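Local coordinates for dihydropteroate synthase (Clostridioides difficile, PDB 6PZ2), which catalyses the condensation of p-aminobenzoic acid with a dihydropterin pyrophosphate to give dihydropteroate in folate synthesis, and belongs to the enzyme family targeted by sulfonamides, at residues Y95-E101 / D120-V126; F186-I190 / V215-V219; L228-I232 / V248-N254; I239-D244 / T261-R266. One frame throughout, in Å; residues are numbered along the deposited sequence.

Contact 1: residues Y95-E101 / D120-V126; sequences YKADVAE and DKNMASV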
# COMPACT_ATOMS: atom_id res chain seq x y z
N TYR A 95 -18.87 23.29 3.79
CA TYR A 95 -19.93 23.00 4.73
C TYR A 95 -20.98 24.12 4.72
O TYR A 95 -21.89 24.10 5.55
CB TYR A 95 -19.39 22.86 6.16
CG TYR A 95 -18.53 23.99 6.64
CD1 TYR A 95 -19.06 25.07 7.32
CD2 TYR A 95 -17.16 23.95 6.46
CE1 TYR A 95 -18.25 26.08 7.82
CE2 TYR A 95 -16.34 24.96 6.93
CZ TYR A 95 -16.89 26.04 7.60
OH TYR A 95 -16.06 27.03 8.04
N LYS A 96 -20.86 25.09 3.81
CA LYS A 96 -21.83 26.19 3.77
C LYS A 96 -22.85 25.96 2.65
O LYS A 96 -22.51 25.77 1.49
CB LYS A 96 -21.10 27.52 3.60
CG LYS A 96 -20.00 27.74 4.63
CD LYS A 96 -19.38 29.10 4.54
CE LYS A 96 -18.15 29.26 5.41
NZ LYS A 96 -17.00 28.47 4.92
N ALA A 97 -24.12 26.03 3.03
CA ALA A 97 -25.25 25.74 2.15
C ALA A 97 -25.31 26.73 0.98
O ALA A 97 -25.63 26.34 -0.14
CB ALA A 97 -26.52 25.74 2.97
N ASP A 98 -24.98 27.99 1.22
CA ASP A 98 -25.04 29.01 0.13
C ASP A 98 -23.93 28.80 -0.90
O ASP A 98 -24.15 28.98 -2.10
CB ASP A 98 -25.00 30.46 0.62
CG ASP A 98 -24.00 30.79 1.71
OD1 ASP A 98 -23.90 31.97 2.01
OD2 ASP A 98 -23.35 29.89 2.29
N VAL A 99 -22.76 28.37 -0.42
CA VAL A 99 -21.68 28.02 -1.33
C VAL A 99 -22.11 26.81 -2.17
O VAL A 99 -21.97 26.80 -3.40
CB VAL A 99 -20.39 27.73 -0.55
CG1 VAL A 99 -19.31 27.24 -1.49
CG2 VAL A 99 -19.92 28.93 0.25
N ALA A 100 -22.61 25.80 -1.48
CA ALA A 100 -23.04 24.58 -2.17
C ALA A 100 -24.08 24.87 -3.25
O ALA A 100 -24.06 24.30 -4.37
CB ALA A 100 -23.61 23.61 -1.16
N GLU A 101 -25.05 25.69 -2.85
CA GLU A 101 -26.12 26.08 -3.76
C GLU A 101 -25.58 26.68 -5.06
O GLU A 101 -26.00 26.24 -6.15
CB GLU A 101 -27.06 27.12 -3.14
CG GLU A 101 -28.15 27.53 -4.11
CD GLU A 101 -29.53 27.61 -3.51
OE1 GLU A 101 -29.66 28.10 -2.35
OE2 GLU A 101 -30.46 27.17 -4.19
N ASP A 120 -24.56 23.78 8.81
CA ASP A 120 -25.47 24.68 8.19
C ASP A 120 -26.83 23.99 8.09
O ASP A 120 -26.99 23.02 7.31
CB ASP A 120 -24.94 25.13 6.82
CG ASP A 120 -25.70 26.29 6.17
OD1 ASP A 120 -26.94 26.32 6.28
OD2 ASP A 120 -25.04 27.11 5.50
N LYS A 121 -27.82 24.53 8.81
CA LYS A 121 -29.14 23.91 8.85
C LYS A 121 -29.75 23.87 7.44
O LYS A 121 -30.62 23.03 7.21
CB LYS A 121 -30.07 24.61 9.85
CG LYS A 121 -29.54 24.72 11.28
CD LYS A 121 -30.61 24.88 12.36
CE LYS A 121 -31.47 26.12 12.24
NZ LYS A 121 -30.73 27.38 12.51
N ASN A 122 -29.29 24.70 6.49
CA ASN A 122 -29.89 24.64 5.14
C ASN A 122 -29.25 23.61 4.21
O ASN A 122 -29.76 23.42 3.06
CB ASN A 122 -29.84 25.99 4.43
CG ASN A 122 -30.60 27.05 5.20
OD1 ASN A 122 -31.70 26.81 5.69
ND2 ASN A 122 -29.97 28.19 5.38
N MET A 123 -28.18 22.94 4.66
CA MET A 123 -27.36 22.17 3.73
C MET A 123 -28.17 21.00 3.19
O MET A 123 -28.14 20.75 2.01
CB MET A 123 -26.06 21.64 4.34
CG MET A 123 -25.26 20.82 3.33
SD MET A 123 -24.61 21.80 1.97
CE MET A 123 -23.21 22.52 2.83
N ALA A 124 -28.88 20.28 4.07
CA ALA A 124 -29.65 19.14 3.66
C ALA A 124 -30.67 19.54 2.59
O ALA A 124 -30.82 18.78 1.62
CB ALA A 124 -30.33 18.48 4.84
N SER A 125 -31.37 20.67 2.74
CA SER A 125 -32.45 20.97 1.76
C SER A 125 -31.83 21.45 0.44
O SER A 125 -32.38 21.17 -0.64
CB SER A 125 -33.53 21.90 2.28
OG SER A 125 -32.98 23.07 2.85
N VAL A 126 -30.67 22.09 0.52
CA VAL A 126 -29.95 22.42 -0.73
C VAL A 126 -29.61 21.13 -1.49
O VAL A 126 -29.83 21.03 -2.71
CB VAL A 126 -28.69 23.26 -0.49
CG1 VAL A 126 -27.81 23.30 -1.73
CG2 VAL A 126 -29.04 24.67 -0.04
O HOH W 1 -22.90 21.77 7.14
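Asp120 opens the second segment with its side chain doing two jobs. Asp120 OD2 accepts a hydrogen bond from Ala97 N (2.8 Å), a backbone donor in the first turn of helix 97-105, while Asp120 OD1 takes Asn122 N (2.9 Å) and caps the turn leading into helix 123-129. A short acidic residue suits a place where two helix starts offer amide protons. A water donates to Tyr95 O (3.0 Å) and accepts weakly from Asp120 N (3.1 Å). Asn122 packs its CB on Ala97 CB (3.6 Å). Met123 bends its flexible thioether inward, CE lying 3.3 Å from Tyr95 C and SD 3.8 Å from Ala100 CB. Val126 closes the interface, CG2 against Ala97 O (3.8 Å) and CG1 against Glu101 N (3.8 Å). The small methyls of Ala97 and Ala100 let the backbones come close, with CA of Ala97 and CA of Met123 4.4 Å apart. These are consecutive outer helices of a TIM barrel, joined through strand 110-113, whose Val111 touches Ala100 and Met123.

Contact 2: residues F186-I190 / V215-V219; sequences FEQNI and VIGKV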
# COMPACT_ATOMS: atom_id res chain seq x y z
N PHE A 186 -4.29 10.71 17.47
CA PHE A 186 -3.49 9.71 16.77
C PHE A 186 -4.09 8.31 16.96
O PHE A 186 -4.43 7.61 16.00
CB PHE A 186 -2.03 9.74 17.21
CG PHE A 186 -1.22 8.64 16.59
CD1 PHE A 186 -0.92 8.66 15.23
CD2 PHE A 186 -0.86 7.52 17.33
CE1 PHE A 186 -0.23 7.62 14.64
CE2 PHE A 186 -0.14 6.50 16.74
CZ PHE A 186 0.15 6.54 15.40
N GLU A 187 -4.29 7.96 18.21
CA GLU A 187 -4.73 6.62 18.56
C GLU A 187 -6.13 6.36 18.01
O GLU A 187 -6.48 5.23 17.66
CB GLU A 187 -4.65 6.44 20.07
CG GLU A 187 -3.27 5.99 20.50
CD GLU A 187 -2.83 6.35 21.90
OE1 GLU A 187 -3.65 6.93 22.66
OE2 GLU A 187 -1.66 6.06 22.24
N GLN A 188 -6.96 7.39 18.02
CA GLN A 188 -8.33 7.22 17.58
C GLN A 188 -8.33 7.08 16.06
O GLN A 188 -9.09 6.30 15.51
CB GLN A 188 -9.19 8.40 18.04
CG GLN A 188 -9.35 8.47 19.55
CD GLN A 188 -9.80 9.81 20.08
OE1 GLN A 188 -9.53 10.86 19.51
NE2 GLN A 188 -10.50 9.79 21.20
N ASN A 189 -7.47 7.86 15.41
CA ASN A 189 -7.37 7.77 13.95
C ASN A 189 -6.92 6.36 13.53
O ASN A 189 -7.50 5.75 12.60
CB ASN A 189 -6.40 8.83 13.41
CG ASN A 189 -7.01 10.21 13.37
OD1 ASN A 189 -8.15 10.35 12.95
ND2 ASN A 189 -6.27 11.21 13.82
N ILE A 190 -5.90 5.86 14.24
CA ILE A 190 -5.39 4.48 14.03
C ILE A 190 -6.51 3.45 14.23
O ILE A 190 -6.76 2.52 13.42
CB ILE A 190 -4.17 4.22 14.95
CG1 ILE A 190 -2.96 5.02 14.48
CG2 ILE A 190 -3.85 2.73 15.08
CD1 ILE A 190 -2.51 4.73 13.08
N VAL A 215 -1.68 12.09 11.07
CA VAL A 215 -1.70 10.70 11.55
C VAL A 215 -0.62 9.86 10.85
O VAL A 215 -0.03 8.95 11.46
CB VAL A 215 -3.07 10.02 11.36
CG1 VAL A 215 -3.50 9.93 9.90
CG2 VAL A 215 -3.07 8.63 11.98
N ILE A 216 -0.35 10.13 9.58
CA ILE A 216 0.72 9.47 8.88
C ILE A 216 2.06 10.06 9.32
O ILE A 216 3.01 9.34 9.59
CB ILE A 216 0.51 9.60 7.37
CG1 ILE A 216 -0.82 8.96 6.97
CG2 ILE A 216 1.70 9.01 6.66
CD1 ILE A 216 -1.14 9.13 5.51
N GLY A 217 2.11 11.37 9.47
CA GLY A 217 3.35 12.07 9.88
C GLY A 217 3.87 11.63 11.23
O GLY A 217 5.07 11.73 11.53
N LYS A 218 2.99 11.16 12.08
CA LYS A 218 3.44 10.72 13.38
C LYS A 218 4.17 9.38 13.23
O LYS A 218 5.02 9.10 14.05
CB LYS A 218 2.27 10.59 14.35
CG LYS A 218 2.63 10.75 15.81
CD LYS A 218 1.52 11.39 16.64
CE LYS A 218 0.94 12.66 16.05
NZ LYS A 218 0.12 13.40 17.04
N VAL A 219 3.85 8.57 12.23
CA VAL A 219 4.54 7.28 12.01
C VAL A 219 5.76 7.54 11.11
O VAL A 219 6.81 6.95 11.28
CB VAL A 219 3.58 6.24 11.40
CG1 VAL A 219 4.26 4.92 11.04
CG2 VAL A 219 2.41 5.97 12.33
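Phe186 lays its ring against Val215, Lys218 and Val219, with Lys218 CG over one face and Val215 O and Val219 CG2 near the ring plane at the edge. Its CD1 meets Lys218 CB at 3.8 Å and Val215 CG2 at 3.9 Å, its CZ reaches Val219 CG2 at 3.9 Å, and its CE1 lies 3.5 Å from Val215 O. A broad, flat side chain suits this place because it can touch three residues of the partner at once, and the aliphatic part of Lys218 can cover the aromatic surface even though the residue itself is exposed.

One turn further on, Asn189 and Ile190 continue the contact around Val215. Asn189 CB approaches Val215 CG2 at 3.6 Å, leaving the amide to bond the loop before the helix, where OD1 accepts from Gly181 N. Ile190 CD1 adds a looser touch on the same methyl, 4.1 Å from Val215 CG2. Val215 thus touches Phe186, Asn189 and Ile190, and the joint rests on van der Waals packing. It ties the start of helix 186-195, which follows strand 174-177, to the short helix 214-217 after strand 207-208, while Ala263 of the second subunit packs on Ile190 and Val219.

Contact 3: residues L228-I232 / V248-N254; sequences LEGTI and VHDVYEN. With SO4 (sulfate ion), chain B.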
# COMPACT_ATOMS: atom_id res chain seq x y z
N LEU A 228 3.89 10.01 1.08
CA LEU A 228 3.09 9.29 0.07
C LEU A 228 3.00 7.78 0.36
O LEU A 228 1.92 7.20 0.11
CB LEU A 228 3.73 9.54 -1.30
CG LEU A 228 3.05 8.85 -2.48
CD1 LEU A 228 1.54 9.06 -2.46
CD2 LEU A 228 3.64 9.36 -3.78
N GLU A 229 4.05 7.10 0.87
CA GLU A 229 3.91 5.65 0.95
C GLU A 229 3.00 5.31 2.13
O GLU A 229 2.26 4.33 2.04
CB GLU A 229 5.17 4.76 0.90
CG GLU A 229 6.54 5.34 1.07
CD GLU A 229 7.07 6.37 0.09
OE1 GLU A 229 7.18 6.05 -1.11
OE2 GLU A 229 7.37 7.48 0.57
N GLY A 230 2.94 6.15 3.16
CA GLY A 230 1.91 5.97 4.20
C GLY A 230 0.50 6.10 3.66
O GLY A 230 -0.41 5.34 4.03
N THR A 231 0.29 7.08 2.80
CA THR A 231 -1.02 7.32 2.25
C THR A 231 -1.41 6.13 1.38
O THR A 231 -2.54 5.61 1.43
CB THR A 231 -1.00 8.61 1.42
OG1 THR A 231 -0.65 9.70 2.28
CG2 THR A 231 -2.30 8.80 0.68
N ILE A 232 -0.44 5.67 0.58
CA ILE A 232 -0.70 4.47 -0.24
C ILE A 232 -1.07 3.30 0.66
O ILE A 232 -2.02 2.58 0.36
CB ILE A 232 0.49 4.16 -1.17
CG1 ILE A 232 0.57 5.24 -2.25
CG2 ILE A 232 0.36 2.77 -1.77
CD1 ILE A 232 1.80 5.09 -3.11
N VAL A 248 -7.19 12.09 -2.50
CA VAL A 248 -5.73 12.07 -2.49
C VAL A 248 -5.15 13.29 -3.21
O VAL A 248 -5.76 13.82 -4.13
CB VAL A 248 -5.18 10.79 -3.14
CG1 VAL A 248 -5.54 9.57 -2.29
CG2 VAL A 248 -5.67 10.63 -4.57
N HIS A 249 -3.96 13.72 -2.76
CA HIS A 249 -3.15 14.66 -3.53
C HIS A 249 -2.44 14.02 -4.73
O HIS A 249 -2.17 14.71 -5.69
CB HIS A 249 -2.08 15.28 -2.64
CG HIS A 249 -2.69 15.99 -1.49
ND1 HIS A 249 -2.89 15.36 -0.28
CD2 HIS A 249 -3.12 17.27 -1.37
CE1 HIS A 249 -3.44 16.23 0.55
NE2 HIS A 249 -3.60 17.41 -0.10
N ASP A 250 -2.04 12.76 -4.64
CA ASP A 250 -1.16 12.18 -5.63
C ASP A 250 -2.00 11.13 -6.37
O ASP A 250 -2.16 9.98 -5.93
CB ASP A 250 0.09 11.55 -5.01
CG ASP A 250 0.92 12.53 -4.20
OD1 ASP A 250 0.79 12.57 -2.95
OD2 ASP A 250 1.68 13.26 -4.83
N VAL A 251 -2.53 11.54 -7.47
CA VAL A 251 -3.57 10.73 -8.07
C VAL A 251 -3.00 9.44 -8.69
O VAL A 251 -3.54 8.35 -8.47
CB VAL A 251 -4.37 11.59 -9.07
CG1 VAL A 251 -5.23 10.73 -10.00
CG2 VAL A 251 -5.22 12.61 -8.31
N TYR A 252 -1.92 9.56 -9.45
CA TYR A 252 -1.41 8.44 -10.26
C TYR A 252 -0.97 7.28 -9.35
O TYR A 252 -1.38 6.11 -9.51
CB TYR A 252 -0.21 8.90 -11.09
CG TYR A 252 0.42 7.79 -11.89
CD1 TYR A 252 -0.23 7.30 -13.01
CD2 TYR A 252 1.61 7.19 -11.50
CE1 TYR A 252 0.31 6.26 -13.74
CE2 TYR A 252 2.16 6.14 -12.21
CZ TYR A 252 1.52 5.70 -13.36
OH TYR A 252 1.99 4.66 -14.10
N GLU A 253 -0.18 7.64 -8.35
CA GLU A 253 0.40 6.67 -7.44
C GLU A 253 -0.72 5.96 -6.68
O GLU A 253 -0.77 4.73 -6.64
CB GLU A 253 1.39 7.35 -6.50
CG GLU A 253 2.59 7.93 -7.22
CD GLU A 253 2.41 9.34 -7.75
OE1 GLU A 253 1.30 9.92 -7.67
OE2 GLU A 253 3.39 9.88 -8.26
N ASN A 254 -1.68 6.70 -6.14
CA ASN A 254 -2.77 6.02 -5.44
C ASN A 254 -3.61 5.20 -6.42
O ASN A 254 -4.09 4.14 -6.04
CB ASN A 254 -3.64 6.99 -4.66
CG ASN A 254 -2.94 7.50 -3.41
OD1 ASN A 254 -2.96 6.80 -2.39
ND2 ASN A 254 -2.33 8.67 -3.51
S SO4 B . -6.04 18.80 2.23
O1 SO4 B . -5.73 19.34 3.57
O2 SO4 B . -7.42 19.16 1.86
O3 SO4 B . -5.90 17.33 2.25
O4 SO4 B . -5.10 19.37 1.24
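Van der Waals packing accounts for the direct contact between 228-232 and 248-254. Leu228 points at the partner, placing CD1 3.6 Å from Asp250 OD1 and CD2 3.9 Å from Glu253 CG; a long branched side chain can reach both the residue before the helix and one in its first turn. Ile232, a turn later, sets CD1 4.1 Å from Glu253 CB and CG1 3.9 Å from Asn254 OD1. The methylene groups of Glu253 thus give an acidic residue an apolar side to pack with. Thr231 contributes its methyl, CG2 lying 3.7 Å from Asn254 OD1.

The polar bonds run within 248-254 or to other partners. Asn254 ND2 donates to Asp250 O (2.8 Å), bracing the first turn of helix 251-265, and its OD1 accepts from Thr235 OG1 on helix 228-240, so both ends of the amide are used. Asp250 holds the N-cap position without a capping bond from its side chain, which instead makes a long, weak ion pair with Arg212.

His249 takes part in ion binding: its NE2 donates to sulfate O4 (2.8 Å), and Arg60 and Arg247 also hold this ion. The sulfate probably comes from the crystallisation liquor, but the group formed by His249, Arg247 and Arg60 is consistent with the anion-binding site of this family's TIM barrel, where the pyrophosphate of the substrate is thought to lie.

Contact 4: residues I239-D244 / T261-R266; sequences IRDGVD and TDAIYR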
# COMPACT_ATOMS: atom_id res chain seq x y z
N ILE A 239 -9.35 0.13 0.84
CA ILE A 239 -10.11 -0.58 -0.20
C ILE A 239 -10.44 -1.98 0.32
O ILE A 239 -11.54 -2.44 0.19
CB ILE A 239 -9.32 -0.71 -1.51
CG1 ILE A 239 -9.09 0.67 -2.13
CG2 ILE A 239 -10.04 -1.66 -2.47
CD1 ILE A 239 -7.92 0.71 -3.10
N ARG A 240 -9.50 -2.64 0.98
CA ARG A 240 -9.77 -3.98 1.46
C ARG A 240 -10.93 -3.92 2.46
O ARG A 240 -11.76 -4.83 2.47
CB ARG A 240 -8.51 -4.62 2.05
CG ARG A 240 -8.77 -5.61 3.17
CD ARG A 240 -8.24 -7.01 2.98
NE ARG A 240 -6.99 -7.13 3.67
CZ ARG A 240 -6.42 -8.26 4.07
NH1 ARG A 240 -5.15 -8.46 3.77
NH2 ARG A 240 -7.06 -9.12 4.83
N ASP A 241 -11.01 -2.85 3.26
CA ASP A 241 -12.05 -2.66 4.25
C ASP A 241 -13.38 -2.13 3.66
O ASP A 241 -14.33 -1.91 4.39
CB ASP A 241 -11.51 -1.71 5.32
CG ASP A 241 -10.53 -2.42 6.24
OD1 ASP A 241 -10.84 -3.58 6.58
OD2 ASP A 241 -9.50 -1.80 6.64
N GLY A 242 -13.49 -1.89 2.36
CA GLY A 242 -14.76 -1.53 1.76
C GLY A 242 -14.78 -0.12 1.19
O GLY A 242 -15.83 0.30 0.65
N VAL A 243 -13.65 0.61 1.25
CA VAL A 243 -13.63 1.98 0.74
C VAL A 243 -13.87 1.98 -0.77
O VAL A 243 -13.30 1.17 -1.49
CB VAL A 243 -12.32 2.69 1.08
CG1 VAL A 243 -12.23 3.99 0.32
CG2 VAL A 243 -12.16 2.91 2.58
N ASP A 244 -14.67 2.94 -1.22
CA ASP A 244 -15.05 3.07 -2.63
C ASP A 244 -14.31 4.23 -3.29
O ASP A 244 -14.10 4.22 -4.50
CB ASP A 244 -16.56 3.35 -2.73
CG ASP A 244 -17.36 2.11 -2.39
OD1 ASP A 244 -17.32 1.16 -3.22
OD2 ASP A 244 -17.95 2.08 -1.28
N THR A 261 -4.87 -3.47 -5.63
CA THR A 261 -5.74 -3.95 -4.59
C THR A 261 -7.08 -4.42 -5.17
O THR A 261 -7.64 -5.44 -4.75
CB THR A 261 -5.93 -2.86 -3.53
OG1 THR A 261 -4.67 -2.26 -3.19
CG2 THR A 261 -6.61 -3.42 -2.31
N ASP A 262 -7.61 -3.66 -6.13
CA ASP A 262 -8.89 -4.05 -6.76
C ASP A 262 -8.73 -5.45 -7.37
O ASP A 262 -9.63 -6.27 -7.24
CB ASP A 262 -9.36 -3.09 -7.87
CG ASP A 262 -9.80 -1.71 -7.40
OD1 ASP A 262 -10.11 -1.57 -6.18
OD2 ASP A 262 -9.80 -0.78 -8.25
N ALA A 263 -7.60 -5.72 -8.02
CA ALA A 263 -7.42 -7.03 -8.71
C ALA A 263 -7.40 -8.17 -7.69
O ALA A 263 -7.87 -9.26 -7.98
CB ALA A 263 -6.16 -7.00 -9.53
N ILE A 264 -6.97 -7.92 -6.46
CA ILE A 264 -6.93 -8.97 -5.45
C ILE A 264 -8.31 -9.17 -4.78
O ILE A 264 -8.68 -10.29 -4.49
CB ILE A 264 -5.83 -8.65 -4.42
CG1 ILE A 264 -4.44 -8.62 -5.06
CG2 ILE A 264 -5.87 -9.60 -3.22
CD1 ILE A 264 -3.38 -7.97 -4.18
N TYR A 265 -9.07 -8.12 -4.46
CA TYR A 265 -10.28 -8.30 -3.66
C TYR A 265 -11.60 -8.09 -4.42
O TYR A 265 -12.63 -8.42 -3.89
CB TYR A 265 -10.31 -7.31 -2.49
CG TYR A 265 -9.19 -7.62 -1.54
CD1 TYR A 265 -9.27 -8.71 -0.70
CD2 TYR A 265 -8.00 -6.93 -1.63
CE1 TYR A 265 -8.21 -9.06 0.13
CE2 TYR A 265 -6.92 -7.28 -0.83
CZ TYR A 265 -7.03 -8.35 0.05
OH TYR A 265 -5.99 -8.65 0.87
N ARG A 266 -11.62 -7.43 -5.55
CA ARG A 266 -12.90 -7.13 -6.18
C ARG A 266 -13.13 -8.21 -7.23
O ARG A 266 -12.17 -8.67 -7.84
CB ARG A 266 -12.92 -5.72 -6.78
CG ARG A 266 -13.02 -4.62 -5.73
CD ARG A 266 -13.20 -3.24 -6.35
NE ARG A 266 -12.79 -2.16 -5.46
CZ ARG A 266 -13.59 -1.59 -4.57
NH1 ARG A 266 -13.26 -0.45 -3.97
NH2 ARG A 266 -14.74 -2.20 -4.32
O HOH W 2 -16.27 -0.82 -1.94
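The guanidinium of Arg266 is the polar centre of this contact, and its three nitrogens all find acceptors. Arg266 NE donates to Asp262 OD1 (2.8 Å) in a salt bridge within its own segment. Arg266 NH1 gives a weak hydrogen bond to Val243 O (3.0 Å) across the interface and also bonds Thr12, whose hydroxyl is a partner of Asp262 as well. Arg266 NH2 donates to a water (3.1 Å), which in turn donates to Gly242 O (2.9 Å) and Asp244 OD1 (2.6 Å). Asp244 OD2 accepts from Ile206 N. Gly242 ends helix 228-240 in a Schellman motif, its phi of 115° calling for glycine.

Ile239 CG2 makes the apolar contact, 3.9 Å from Thr261 CG2; the same Ile239 CG2 packs against Arg266 NH1 (3.8 Å). Thr261 turns its hydroxyl back to Ala257 O, so its methyl can face the isoleucine. Arg240 places CD over one face of the Tyr265 ring; Arg240 NH1 is 3.0 Å from Tyr265 OH, at too poor an angle for a hydrogen bond, and pairs with Asp241 of the second subunit. The chemistry implies that the C-terminal helix and the turn before strand 245-248 are linked by a weak direct bond and a water bridge from Arg266, while Arg240 is committed to the dimer interface.

Contacts 3 and 4 share one pair of helices, 228-240 and 251-265: contact 3 joins their starts and contact 4 their ends, with centres 16 Å apart and strand 245-248 between the two helices in sequence. Contact 2 touches contact 3 directly, Ile216 CD1 lying 3.3 Å from Thr231 OG1, and contacts 2, 3 and 4 all reach the second subunit. Contact 1 stands apart across the barrel, its centre about 31 Å from that of contact 2 and on the other side of the chain's centre. As for pteroic acid, the Asn189 side chain of contact 2 is about 6 Å from it, that of Tyr95 in contact 1 about 9 Å, and those of Val248 in contact 3 and Val243 in contact 4 each about 10 Å.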